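Local atomic coordinates of glucoamylase (Thermoanaerobacterium thermosaccharolyticum, PDB entry 1LF6), a protein that hydrolyses terminal alpha-1,4-linked glucose residues one after another from the non-reducing ends of glucan chains, probably releasing beta-D-glucose. Residues L339-D344 against R436-G441; I378-W383 against T432-W437. All blocks are in the same frame, centred on the assembly; numbering follows the deposited sequence.

Contact 1: residues L339-D344 against R436-G441; sequences LVWSRD and RWEEIG
Trp341 and Glu438 each place CG opposite their own carbonyl carbon and beside the backbone N (chi1 -85° and -43°), which turns indole and carboxylate toward one another. The Glu438 chain then runs extended until OE2 arrives in the ring plane at the indole edge. There NE1 of Trp341 donates to OE2 of Glu438 over 2.7 Å, moderately bent at 149°, the nitrogen standing above the carboxylate plane. This is active-site architecture of a family 15 (alpha/alpha) barrel: the residue at the N-cap position of helix 342-355 helps to hold the glutamate that is probably the proton donor. Gln394 gives OE2 a second hydrogen bond, and NH2 of Arg343 makes a long salt bridge of 3.9 Å to OE2 of Glu438. A phenylalanine in place of Trp341 would probably leave OE2 without its indole donor and the carboxylate less firmly fixed in rotation. Arg343, bent at its third torsion, slides its guanidinium under the backbone of Arg436. Atom O of Arg436 lies over that flat face, 3.2 Å from NH2 of Arg343 but badly angled for a hydrogen bond, while NH1 is engaged by Gln394 and Asp396. CD of Arg343 packs 3.7 Å from CB of Arg436, whose guanidinium leads away to Glu605.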
ATOM      1  N   LEU A 339      -8.463  -1.544   1.416  1.00 24.73           N
ATOM      2  CA  LEU A 339      -9.481  -1.369   2.436  1.00 22.91           C
ATOM      3  C   LEU A 339      -8.903  -0.496   3.536  1.00 20.75           C
ATOM      4  O   LEU A 339      -7.698  -0.244   3.567  1.00 20.48           O
ATOM      5  CB  LEU A 339      -9.903  -2.728   3.004  1.00 22.66           C
ATOM      6  CG  LEU A 339     -10.591  -3.654   1.999  1.00 23.23           C
ATOM      7  CD1 LEU A 339     -10.747  -5.053   2.583  1.00 21.52           C
ATOM      8  CD2 LEU A 339     -11.944  -3.065   1.629  1.00 23.24           C
ATOM      9  N   VAL A 340      -9.765  -0.032   4.432  1.00 19.23           N
ATOM     10  CA  VAL A 340      -9.338   0.821   5.530  1.00 17.74           C
ATOM     11  C   VAL A 340      -9.369   0.045   6.835  1.00 16.71           C
ATOM     12  O   VAL A 340     -10.412  -0.476   7.231  1.00 16.03           O
ATOM     13  CB  VAL A 340     -10.266   2.067   5.677  1.00 18.78           C
ATOM     14  CG1 VAL A 340      -9.749   2.979   6.791  1.00 17.51           C
ATOM     15  CG2 VAL A 340     -10.338   2.831   4.361  1.00 19.10           C
ATOM     16  N   TRP A 341      -8.216  -0.047   7.483  1.00 18.30           N
ATOM     17  CA  TRP A 341      -8.097  -0.726   8.772  1.00 17.92           C
ATOM     18  C   TRP A 341      -7.809   0.333   9.822  1.00 18.36           C
ATOM     19  O   TRP A 341      -6.909   1.161   9.662  1.00 19.37           O
ATOM     20  CB  TRP A 341      -6.934  -1.719   8.775  1.00 18.45           C
ATOM     21  CG  TRP A 341      -7.236  -3.081   8.224  1.00 17.43           C
ATOM     22  CD1 TRP A 341      -7.633  -4.186   8.931  1.00 17.85           C
ATOM     23  CD2 TRP A 341      -7.076  -3.508   6.867  1.00 18.83           C
ATOM     24  NE1 TRP A 341      -7.715  -5.277   8.096  1.00 15.30           N
ATOM     25  CE2 TRP A 341      -7.380  -4.891   6.824  1.00 17.17           C
ATOM     26  CE3 TRP A 341      -6.698  -2.858   5.680  1.00 17.97           C
ATOM     27  CZ2 TRP A 341      -7.317  -5.637   5.639  1.00 16.16           C
ATOM     28  CZ3 TRP A 341      -6.635  -3.599   4.502  1.00 17.62           C
ATOM     29  CH2 TRP A 341      -6.943  -4.979   4.492  1.00 15.21           C
ATOM     30  N   SER A 342      -8.581   0.299  10.896  1.00 17.96           N
ATOM     31  CA  SER A 342      -8.409   1.226  11.992  1.00 17.85           C
ATOM     32  C   SER A 342      -6.959   1.199  12.491  1.00 18.16           C
ATOM     33  O   SER A 342      -6.373   2.249  12.793  1.00 17.06           O
ATOM     34  CB  SER A 342      -9.366   0.843  13.122  1.00 20.10           C
ATOM     35  OG  SER A 342      -9.062   1.526  14.318  1.00 26.09           O
ATOM     36  N   ARG A 343      -6.388  -0.003  12.566  1.00 14.18           N
ATOM     37  CA  ARG A 343      -5.018  -0.179  13.040  1.00 13.89           C
ATOM     38  C   ARG A 343      -4.032   0.550  12.132  1.00 13.54           C
ATOM     39  O   ARG A 343      -3.290   1.423  12.586  1.00 14.41           O
ATOM     40  CB  ARG A 343      -4.677  -1.681  13.122  1.00 12.81           C
ATOM     41  CG  ARG A 343      -3.212  -1.995  13.442  1.00 13.12           C
ATOM     42  CD  ARG A 343      -2.966  -3.502  13.550  1.00 15.57           C
ATOM     43  NE  ARG A 343      -3.681  -4.245  12.509  1.00 15.43           N
ATOM     44  CZ  ARG A 343      -4.809  -4.917  12.709  1.00 14.38           C
ATOM     45  NH1 ARG A 343      -5.359  -4.959  13.915  1.00 10.37           N
ATOM     46  NH2 ARG A 343      -5.395  -5.533  11.696  1.00 15.44           N
ATOM     47  N   ASP A 344      -4.033   0.208  10.851  1.00 13.57           N
ATOM     48  CA  ASP A 344      -3.123   0.854   9.912  1.00 15.54           C
ATOM     49  C   ASP A 344      -3.329   2.366   9.877  1.00 15.49           C
ATOM     50  O   ASP A 344      -2.367   3.126   9.875  1.00 16.16           O
ATOM     51  CB  ASP A 344      -3.297   0.261   8.507  1.00 15.48           C
ATOM     52  CG  ASP A 344      -2.927  -1.216   8.451  1.00 16.01           C
ATOM     53  OD1 ASP A 344      -2.133  -1.609   7.571  1.00 16.01           O
ATOM     54  OD2 ASP A 344      -3.431  -1.977   9.297  1.00 16.92           O
ATOM     55  N   ARG A 436      -3.906  -8.647  16.048  1.00 14.57           N
ATOM     56  CA  ARG A 436      -3.624  -7.824  14.873  1.00 14.02           C
ATOM     57  C   ARG A 436      -3.281  -8.497  13.539  1.00 15.61           C
ATOM     58  O   ARG A 436      -3.343  -7.852  12.497  1.00 15.88           O
ATOM     59  CB  ARG A 436      -2.579  -6.758  15.219  1.00 12.17           C
ATOM     60  CG  ARG A 436      -1.167  -7.234  15.432  1.00 15.66           C
ATOM     61  CD  ARG A 436      -0.287  -6.032  15.767  1.00 14.97           C
ATOM     62  NE  ARG A 436       1.138  -6.347  15.814  1.00 13.19           N
ATOM     63  CZ  ARG A 436       2.097  -5.428  15.879  1.00 15.12           C
ATOM     64  NH1 ARG A 436       3.372  -5.792  15.913  1.00 13.04           N
ATOM     65  NH2 ARG A 436       1.779  -4.142  15.908  1.00 11.95           N
ATOM     66  N   TRP A 437      -2.924  -9.777  13.547  1.00 14.83           N
ATOM     67  CA  TRP A 437      -2.630 -10.444  12.287  1.00 14.40           C
ATOM     68  C   TRP A 437      -3.942 -10.972  11.691  1.00 14.28           C
ATOM     69  O   TRP A 437      -3.956 -11.561  10.611  1.00 16.44           O
ATOM     70  CB  TRP A 437      -1.627 -11.580  12.493  1.00 13.10           C
ATOM     71  CG  TRP A 437      -0.290 -11.122  13.048  1.00 15.92           C
ATOM     72  CD1 TRP A 437       0.469 -11.769  13.982  1.00 15.94           C
ATOM     73  CD2 TRP A 437       0.436  -9.924  12.708  1.00 14.44           C
ATOM     74  NE1 TRP A 437       1.612 -11.050  14.251  1.00 16.37           N
ATOM     75  CE2 TRP A 437       1.618  -9.916  13.483  1.00 16.30           C
ATOM     76  CE3 TRP A 437       0.200  -8.860  11.825  1.00 13.13           C
ATOM     77  CZ2 TRP A 437       2.564  -8.884  13.404  1.00 14.94           C
ATOM     78  CZ3 TRP A 437       1.144  -7.829  11.748  1.00 15.43           C
ATOM     79  CH2 TRP A 437       2.310  -7.852  12.535  1.00 14.44           C
ATOM     80  N   GLU A 438      -5.038 -10.747  12.418  1.00 14.27           N
ATOM     81  CA  GLU A 438      -6.388 -11.136  11.993  1.00 14.97           C
ATOM     82  C   GLU A 438      -6.594 -12.636  11.814  1.00 15.19           C
ATOM     83  O   GLU A 438      -7.343 -13.057  10.928  1.00 17.28           O
ATOM     84  CB  GLU A 438      -6.721 -10.437  10.678  1.00 13.82           C
ATOM     85  CG  GLU A 438      -6.306  -8.975  10.631  1.00 17.02           C
ATOM     86  CD  GLU A 438      -6.827  -8.268   9.400  1.00 18.30           C
ATOM     87  OE1 GLU A 438      -6.240  -8.439   8.309  1.00 20.57           O
ATOM     88  OE2 GLU A 438      -7.845  -7.556   9.521  1.00 16.30           O
ATOM     89  N   GLU A 439      -5.968 -13.445  12.662  1.00 13.63           N
ATOM     90  CA  GLU A 439      -6.062 -14.893  12.500  1.00 14.86           C
ATOM     91  C   GLU A 439      -6.592 -15.725  13.656  1.00 15.43           C
ATOM     92  O   GLU A 439      -7.197 -16.775  13.443  1.00 19.24           O
ATOM     93  CB  GLU A 439      -4.678 -15.431  12.116  1.00 12.45           C
ATOM     94  CG  GLU A 439      -4.022 -14.645  10.987  1.00 11.91           C
ATOM     95  CD  GLU A 439      -2.578 -15.051  10.745  1.00 11.70           C
ATOM     96  OE1 GLU A 439      -1.861 -15.324  11.731  1.00 13.03           O
ATOM     97  OE2 GLU A 439      -2.154 -15.073   9.572  1.00 12.49           O
ATOM     98  N   ILE A 440      -6.380 -15.273  14.880  1.00 16.35           N
ATOM     99  CA  ILE A 440      -6.803 -16.070  16.020  1.00 14.81           C
ATOM    100  C   ILE A 440      -7.256 -15.212  17.189  1.00 15.67           C
ATOM    101  O   ILE A 440      -6.816 -14.067  17.336  1.00 14.98           O
ATOM    102  CB  ILE A 440      -5.634 -16.968  16.464  1.00 15.85           C
ATOM    103  CG1 ILE A 440      -6.079 -17.932  17.563  1.00 17.22           C
ATOM    104  CG2 ILE A 440      -4.462 -16.098  16.910  1.00 14.80           C
ATOM    105  CD1 ILE A 440      -5.014 -18.966  17.897  1.00 21.10           C
ATOM    106  N   GLY A 441      -8.138 -15.774  18.014  1.00 14.39           N
ATOM    107  CA  GLY A 441      -8.642 -15.056  19.169  1.00 14.60           C
ATOM    108  C   GLY A 441      -8.088 -15.546  20.494  1.00 15.49           C
ATOM    109  O   GLY A 441      -7.403 -16.568  20.561  1.00 14.65           O
TER

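Contact 2: residues I378-W383 against T432-W437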
ATOM      1  N   ILE A 378     -16.009  -0.437  15.561  1.00 17.49           N
ATOM      2  CA  ILE A 378     -15.106  -0.502  14.415  1.00 14.72           C
ATOM      3  C   ILE A 378     -15.072  -1.910  13.821  1.00 15.24           C
ATOM      4  O   ILE A 378     -14.597  -2.851  14.460  1.00 14.68           O
ATOM      5  CB  ILE A 378     -13.656  -0.119  14.809  1.00 14.74           C
ATOM      6  CG1 ILE A 378     -13.605   1.334  15.311  1.00 15.11           C
ATOM      7  CG2 ILE A 378     -12.722  -0.300  13.604  1.00 13.45           C
ATOM      8  CD1 ILE A 378     -13.940   2.366  14.251  1.00 14.28           C
ATOM      9  N   PRO A 379     -15.580  -2.077  12.592  1.00 15.17           N
ATOM     10  CA  PRO A 379     -15.550  -3.419  11.988  1.00 16.40           C
ATOM     11  C   PRO A 379     -14.115  -3.801  11.600  1.00 16.70           C
ATOM     12  O   PRO A 379     -13.255  -2.924  11.492  1.00 17.29           O
ATOM     13  CB  PRO A 379     -16.486  -3.282  10.784  1.00 16.26           C
ATOM     14  CG  PRO A 379     -16.367  -1.833  10.419  1.00 19.76           C
ATOM     15  CD  PRO A 379     -16.312  -1.119  11.748  1.00 14.40           C
ATOM     16  N   GLN A 380     -13.855  -5.097  11.413  1.00 16.25           N
ATOM     17  CA  GLN A 380     -12.517  -5.568  11.060  1.00 16.89           C
ATOM     18  C   GLN A 380     -11.855  -4.580  10.109  1.00 17.08           C
ATOM     19  O   GLN A 380     -10.727  -4.154  10.329  1.00 15.95           O
ATOM     20  CB  GLN A 380     -12.568  -6.957  10.413  1.00 18.27           C
ATOM     21  CG  GLN A 380     -11.187  -7.498  10.045  1.00 20.18           C
ATOM     22  CD  GLN A 380     -11.188  -8.981   9.692  1.00 21.03           C
ATOM     23  OE1 GLN A 380     -10.185  -9.528   9.287  1.00 22.65           O
ATOM     24  NE2 GLN A 380     -12.308  -9.625   9.847  1.00 19.10           N
ATOM     25  N   ASN A 381     -12.581  -4.223   9.055  1.00 16.76           N
ATOM     26  CA  ASN A 381     -12.117  -3.254   8.078  1.00 17.58           C
ATOM     27  C   ASN A 381     -13.326  -2.756   7.296  1.00 16.89           C
ATOM     28  O   ASN A 381     -14.412  -3.330   7.387  1.00 17.19           O
ATOM     29  CB  ASN A 381     -11.055  -3.863   7.143  1.00 16.81           C
ATOM     30  CG  ASN A 381     -11.505  -5.165   6.498  1.00 18.65           C
ATOM     31  OD1 ASN A 381     -10.685  -6.021   6.166  1.00 20.52           O
ATOM     32  ND2 ASN A 381     -12.802  -5.313   6.305  1.00 14.78           N
ATOM     33  N   THR A 382     -13.142  -1.678   6.547  1.00 19.08           N
ATOM     34  CA  THR A 382     -14.233  -1.110   5.768  1.00 19.98           C
ATOM     35  C   THR A 382     -13.750  -0.672   4.398  1.00 20.97           C
ATOM     36  O   THR A 382     -12.550  -0.485   4.181  1.00 20.03           O
ATOM     37  CB  THR A 382     -14.806   0.148   6.443  1.00 20.65           C
ATOM     38  OG1 THR A 382     -13.751   1.100   6.610  1.00 21.02           O
ATOM     39  CG2 THR A 382     -15.409  -0.175   7.798  1.00 21.77           C
ATOM     40  N   TRP A 383     -14.692  -0.506   3.475  1.00 19.61           N
ATOM     41  CA  TRP A 383     -14.356  -0.011   2.150  1.00 22.00           C
ATOM     42  C   TRP A 383     -14.093   1.464   2.415  1.00 20.87           C
ATOM     43  O   TRP A 383     -14.463   1.978   3.473  1.00 19.72           O
ATOM     44  CB  TRP A 383     -15.543  -0.134   1.198  1.00 22.20           C
ATOM     45  CG  TRP A 383     -16.013  -1.521   0.988  1.00 23.89           C
ATOM     46  CD1 TRP A 383     -16.901  -2.211   1.758  1.00 24.34           C
ATOM     47  CD2 TRP A 383     -15.634  -2.396  -0.077  1.00 25.20           C
ATOM     48  NE1 TRP A 383     -17.107  -3.466   1.234  1.00 24.54           N
ATOM     49  CE2 TRP A 383     -16.339  -3.605   0.107  1.00 25.98           C
ATOM     50  CE3 TRP A 383     -14.765  -2.275  -1.170  1.00 25.17           C
ATOM     51  CZ2 TRP A 383     -16.206  -4.692  -0.765  1.00 27.80           C
ATOM     52  CZ3 TRP A 383     -14.630  -3.353  -2.037  1.00 28.27           C
ATOM     53  CH2 TRP A 383     -15.351  -4.549  -1.828  1.00 29.18           C
ATOM     54  N   THR A 432     -10.148 -11.097  22.746  1.00 16.26           N
ATOM     55  CA  THR A 432     -10.427 -10.556  21.420  1.00 15.56           C
ATOM     56  C   THR A 432     -10.767 -11.661  20.415  1.00 16.83           C
ATOM     57  O   THR A 432     -10.329 -12.806  20.569  1.00 16.82           O
ATOM     58  CB  THR A 432      -9.214  -9.744  20.901  1.00 15.90           C
ATOM     59  OG1 THR A 432      -9.563  -9.071  19.683  1.00 17.43           O
ATOM     60  CG2 THR A 432      -8.021 -10.665  20.656  1.00 15.65           C
ATOM     61  N   GLY A 433     -11.559 -11.311  19.402  1.00 16.40           N
ATOM     62  CA  GLY A 433     -11.940 -12.269  18.380  1.00 15.07           C
ATOM     63  C   GLY A 433     -10.710 -12.654  17.582  1.00 16.03           C
ATOM     64  O   GLY A 433     -10.545 -13.798  17.166  1.00 15.21           O
ATOM     65  N   GLN A 434      -9.848 -11.676  17.351  1.00 16.78           N
ATOM     66  CA  GLN A 434      -8.610 -11.909  16.636  1.00 18.61           C
ATOM     67  C   GLN A 434      -7.605 -10.819  16.993  1.00 17.87           C
ATOM     68  O   GLN A 434      -7.987  -9.682  17.291  1.00 17.26           O
ATOM     69  CB  GLN A 434      -8.863 -11.956  15.123  1.00 23.36           C
ATOM     70  CG  GLN A 434      -9.585 -10.762  14.562  1.00 24.24           C
ATOM     71  CD  GLN A 434     -10.150 -11.014  13.170  1.00 24.48           C
ATOM     72  OE1 GLN A 434     -10.471 -10.077  12.449  1.00 21.07           O
ATOM     73  NE2 GLN A 434     -10.283 -12.282  12.798  1.00 25.65           N
ATOM     74  N   GLU A 435      -6.324 -11.186  17.004  1.00 16.55           N
ATOM     75  CA  GLU A 435      -5.259 -10.247  17.308  1.00 15.94           C
ATOM     76  C   GLU A 435      -4.934  -9.489  16.028  1.00 15.66           C
ATOM     77  O   GLU A 435      -5.612  -9.681  15.015  1.00 14.55           O
ATOM     78  CB  GLU A 435      -4.037 -10.982  17.869  1.00 15.39           C
ATOM     79  CG  GLU A 435      -3.790 -12.370  17.280  1.00 14.73           C
ATOM     80  CD  GLU A 435      -3.587 -12.350  15.769  1.00 14.28           C
ATOM     81  OE1 GLU A 435      -4.548 -12.630  15.025  1.00 13.84           O
ATOM     82  OE2 GLU A 435      -2.464 -12.049  15.328  1.00 13.89           O
ATOM     83  N   ARG A 436      -3.906  -8.647  16.048  1.00 14.57           N
ATOM     84  CA  ARG A 436      -3.624  -7.824  14.873  1.00 14.02           C
ATOM     85  C   ARG A 436      -3.281  -8.497  13.539  1.00 15.61           C
ATOM     86  O   ARG A 436      -3.343  -7.852  12.497  1.00 15.88           O
ATOM     87  CB  ARG A 436      -2.579  -6.758  15.219  1.00 12.17           C
ATOM     88  CG  ARG A 436      -1.167  -7.234  15.432  1.00 15.66           C
ATOM     89  CD  ARG A 436      -0.287  -6.032  15.767  1.00 14.97           C
ATOM     90  NE  ARG A 436       1.138  -6.347  15.814  1.00 13.19           N
ATOM     91  CZ  ARG A 436       2.097  -5.428  15.879  1.00 15.12           C
ATOM     92  NH1 ARG A 436       3.372  -5.792  15.913  1.00 13.04           N
ATOM     93  NH2 ARG A 436       1.779  -4.142  15.908  1.00 11.95           N
ATOM     94  N   TRP A 437      -2.924  -9.777  13.547  1.00 14.83           N
ATOM     95  CA  TRP A 437      -2.630 -10.444  12.287  1.00 14.40           C
ATOM     96  C   TRP A 437      -3.942 -10.972  11.691  1.00 14.28           C
ATOM     97  O   TRP A 437      -3.956 -11.561  10.611  1.00 16.44           O
ATOM     98  CB  TRP A 437      -1.627 -11.580  12.493  1.00 13.10           C
ATOM     99  CG  TRP A 437      -0.290 -11.122  13.048  1.00 15.92           C
ATOM    100  CD1 TRP A 437       0.469 -11.769  13.982  1.00 15.94           C
ATOM    101  CD2 TRP A 437       0.436  -9.924  12.708  1.00 14.44           C
ATOM    102  NE1 TRP A 437       1.612 -11.050  14.251  1.00 16.37           N
ATOM    103  CE2 TRP A 437       1.618  -9.916  13.483  1.00 16.30           C
ATOM    104  CE3 TRP A 437       0.200  -8.860  11.825  1.00 13.13           C
ATOM    105  CZ2 TRP A 437       2.564  -8.884  13.404  1.00 14.94           C
ATOM    106  CZ3 TRP A 437       1.144  -7.829  11.748  1.00 15.43           C
ATOM    107  CH2 TRP A 437       2.310  -7.852  12.535  1.00 14.44           C
TER
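Gln380 and Gln434 mark the closest approach of two irregular backbones, their CA atoms 9.3 Å apart, so the meeting is left to two long side chains. Segment 378-383 turns at Gln380, whose helical backbone angles interrupt extended neighbours, whereas Gln434 is itself extended. Both belong to loops joining helices of the (alpha/alpha) barrel: one leads from helix 358-375 to helix 395-407, the other from helix 414-428 to helix 445-464 and carries Glu435, the probable proton acceptor. Gln380 sets CG anti to its backbone N (chi1 -179°) and extends across the gap; Gln434 meets it at about a right angle, likewise extended beyond CG. Atom OE1 of Gln434 stops 3.1 Å from CD of Gln380, and the two amide planes are nearly perpendicular, 83° apart. The same OE1 accepts a hydrogen bond from Gln394, which helps to fix the Gln434 amide, while the Gln380 side chain also touches Glu438, the probable proton donor. Within segment 432-437, Thr432 OG1 donates to Gln434 O at 2.9 Å, linking the two residues across Gly433. Glu435 curls back on its own chain, where OE2, besides pairing with Arg504, accepts a hydrogen bond from Trp437 N at 2.9 Å from above the carboxylate plane.

In the fold
After the N-terminal beta-rich part, the chain enters the helical barrel, where contact 1 opens at 339-344, contact 2 opens at 378-383, and both close in the loop between helices 414-428 and 445-464. Contact 2 therefore nests inside contact 1. The inner loop encloses helices 395-407 and 414-428; the outer one adds helices 342-355 and 358-375. The closing segments overlap at Arg436 and Trp437. The two opening segments are also tied directly, Val340 N lying 2.8 Å from Thr382 O in a probable hydrogen bond. Two segments thus converge on the loop that holds both probable catalytic glutamates, Glu435 and Glu438.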